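Local coordinates for putative lipoprotein (Bacteroides fragilis, PDB 4GBS), which probably binds heme or a related ligand, as a putative lipoprotein of the HmuY family, at residues I23-H28 and H48-D53. Numbering follows the deposited sequence.
Sequences IDHANH and HTLQID
Leu50 meets Ile23 and His25 through one methyl group, CD1. The ends of Ile23 and Leu50 meet tip to tip, with Ile23 CG2 3.8 Å from Leu50 CD1. Ile23 CD1 lies near the same methyl, so both branches of the isoleucine take part. The His25 ring comes in obliquely, and its CE1 lies 3.7 Å from Leu50 CD1. The contact is small, about 111 Å² in all, and made by van der Waals touch; no hydrogen bond crosses it.

Within 23-28, Ile23 CG2 also lies 3.4 Å above one face of the His25 ring, offset toward its rim. The methyl is put there by chi1 of Ile23 (-61°), which turns CG2 anti to the backbone N. The turn after strand 19-24 is held weakly by Asp24, whose OD1 accepts weak hydrogen bonds from the backbone N of Ala26 and Asn27.

On the other side, Leu50 and Gln51 form a G1 beta bulge opposite Asn46. Thr49 OG1 donates a hydrogen bond to Gln51 OE1 (3.0 Å), with the hydroxyl oxygen above the carbonyl plane. Asn46 OD1 accepts a hydrogen bond from Thr49 N, and His48 is held by Asp69 and Asp169.

Leu50 also touches Phe20 on strand 19-24. The contact thus joins edge strand 19-24 of the nine-stranded antiparallel sheet, at its turn into strand 29-35, to the start of edge strand 51-54 of the four-stranded sheet.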
loop_
_atom_site.group_PDB
_atom_site.type_symbol
_atom_site.label_atom_id
_atom_site.label_comp_id
_atom_site.label_asym_id
_atom_site.label_seq_id
_atom_site.Cartn_x
_atom_site.Cartn_y
_atom_site.Cartn_z
ATOM N N ILE A 23 12.433 3.665 11.751
ATOM C CA ILE A 23 12.530 2.285 12.233
ATOM C C ILE A 23 12.694 2.330 13.754
ATOM O O ILE A 23 13.596 3.005 14.266
ATOM C CB ILE A 23 13.667 1.473 11.552
ATOM C CG1 ILE A 23 13.455 1.352 10.026
ATOM C CG2 ILE A 23 13.774 0.084 12.186
ATOM C CD1 ILE A 23 14.642 0.841 9.236
ATOM N N ASP A 24 11.804 1.627 14.465
ATOM C CA ASP A 24 11.848 1.476 15.917
ATOM C C ASP A 24 11.744 -0.020 16.205
ATOM O O ASP A 24 10.639 -0.567 16.301
ATOM C CB ASP A 24 10.758 2.311 16.627
ATOM C CG ASP A 24 10.797 2.291 18.151
ATOM O OD1 ASP A 24 11.630 1.540 18.725
ATOM O OD2 ASP A 24 10.003 3.030 18.772
ATOM N N HIS A 25 12.915 -0.684 16.295
ATOM C CA HIS A 25 13.044 -2.126 16.518
ATOM C C HIS A 25 12.450 -2.552 17.865
ATOM O O HIS A 25 11.940 -3.672 17.973
ATOM C CB HIS A 25 14.513 -2.566 16.445
ATOM C CG HIS A 25 15.120 -2.476 15.077
ATOM N ND1 HIS A 25 14.885 -3.451 14.116
ATOM C CD2 HIS A 25 15.996 -1.572 14.576
ATOM C CE1 HIS A 25 15.594 -3.090 13.060
ATOM N NE2 HIS A 25 16.279 -1.967 13.289
ATOM N N ALA A 26 12.512 -1.668 18.876
ATOM C CA ALA A 26 11.986 -1.932 20.213
ATOM C C ALA A 26 10.453 -2.027 20.198
ATOM O O ALA A 26 9.901 -3.001 20.713
ATOM C CB ALA A 26 12.437 -0.843 21.175
ATOM N N ASN A 27 9.780 -1.041 19.576
ATOM C CA ASN A 27 8.319 -0.959 19.506
ATOM C C ASN A 27 7.720 -1.761 18.352
ATOM O O ASN A 27 6.491 -1.819 18.237
ATOM C CB ASN A 27 7.886 0.494 19.360
ATOM C CG ASN A 27 7.229 0.992 20.599
ATOM O OD1 ASN A 27 6.726 0.218 21.405
ATOM N ND2 ASN A 27 7.324 2.286 20.822
ATOM N N HIS A 28 8.573 -2.380 17.503
ATOM C CA HIS A 28 8.200 -3.155 16.295
ATOM C C HIS A 28 7.381 -2.264 15.347
ATOM O O HIS A 28 6.343 -2.676 14.824
ATOM C CB HIS A 28 7.428 -4.449 16.640
ATOM C CG HIS A 28 8.180 -5.374 17.528
ATOM N ND1 HIS A 28 9.119 -6.251 17.021
ATOM C CD2 HIS A 28 8.102 -5.533 18.866
ATOM C CE1 HIS A 28 9.582 -6.917 18.065
ATOM N NE2 HIS A 28 9.002 -6.516 19.198
ATOM N N HIS A 48 9.845 -7.750 6.468
ATOM C CA HIS A 48 10.705 -8.730 7.119
ATOM C C HIS A 48 12.158 -8.254 7.138
ATOM O O HIS A 48 12.833 -8.413 8.161
ATOM C CB HIS A 48 10.625 -10.100 6.422
ATOM C CG HIS A 48 9.320 -10.822 6.576
ATOM N ND1 HIS A 48 8.167 -10.396 5.917
ATOM C CD2 HIS A 48 9.044 -11.976 7.230
ATOM C CE1 HIS A 48 7.229 -11.280 6.225
ATOM N NE2 HIS A 48 7.710 -12.249 7.016
ATOM N N THR A 49 12.649 -7.705 6.003
ATOM C CA THR A 49 14.046 -7.266 5.864
ATOM C C THR A 49 14.192 -5.729 5.976
ATOM O O THR A 49 15.327 -5.241 6.006
ATOM C CB THR A 49 14.634 -7.739 4.517
ATOM O OG1 THR A 49 13.899 -7.178 3.429
ATOM C CG2 THR A 49 14.684 -9.263 4.386
ATOM N N LEU A 50 13.056 -4.976 6.049
ATOM C CA LEU A 50 12.993 -3.502 6.121
ATOM C C LEU A 50 13.727 -2.922 4.900
ATOM O O LEU A 50 14.604 -2.061 5.014
ATOM C CB LEU A 50 13.546 -2.949 7.452
ATOM C CG LEU A 50 12.944 -3.556 8.716
ATOM C CD1 LEU A 50 13.564 -2.962 9.952
ATOM C CD2 LEU A 50 11.440 -3.400 8.748
ATOM N N GLN A 51 13.352 -3.438 3.727
ATOM C CA GLN A 51 13.921 -3.101 2.429
ATOM C C GLN A 51 12.836 -2.754 1.404
ATOM O O GLN A 51 11.709 -3.271 1.447
ATOM C CB GLN A 51 14.771 -4.262 1.895
ATOM C CG GLN A 51 16.041 -4.548 2.690
ATOM C CD GLN A 51 16.777 -5.760 2.171
ATOM O OE1 GLN A 51 16.185 -6.701 1.617
ATOM N NE2 GLN A 51 18.084 -5.800 2.399
ATOM N N ILE A 52 13.217 -1.871 0.473
ATOM C CA ILE A 52 12.407 -1.308 -0.604
ATOM C C ILE A 52 13.073 -1.642 -1.923
ATOM O O ILE A 52 14.299 -1.680 -2.018
ATOM C CB ILE A 52 12.274 0.233 -0.345
ATOM C CG1 ILE A 52 11.278 0.529 0.795
ATOM C CG2 ILE A 52 11.986 1.095 -1.586
ATOM C CD1 ILE A 52 9.888 0.066 0.596
ATOM N N ASP A 53 12.256 -1.951 -2.922
ATOM C CA ASP A 53 12.708 -2.266 -4.269
ATOM C C ASP A 53 11.618 -1.817 -5.231
ATOM O O ASP A 53 10.516 -1.484 -4.800
ATOM C CB ASP A 53 13.050 -3.780 -4.410
ATOM C CG ASP A 53 13.983 -4.160 -5.557
ATOM O OD1 ASP A 53 14.474 -3.236 -6.265
ATOM O OD2 ASP A 53 14.277 -5.369 -5.707
#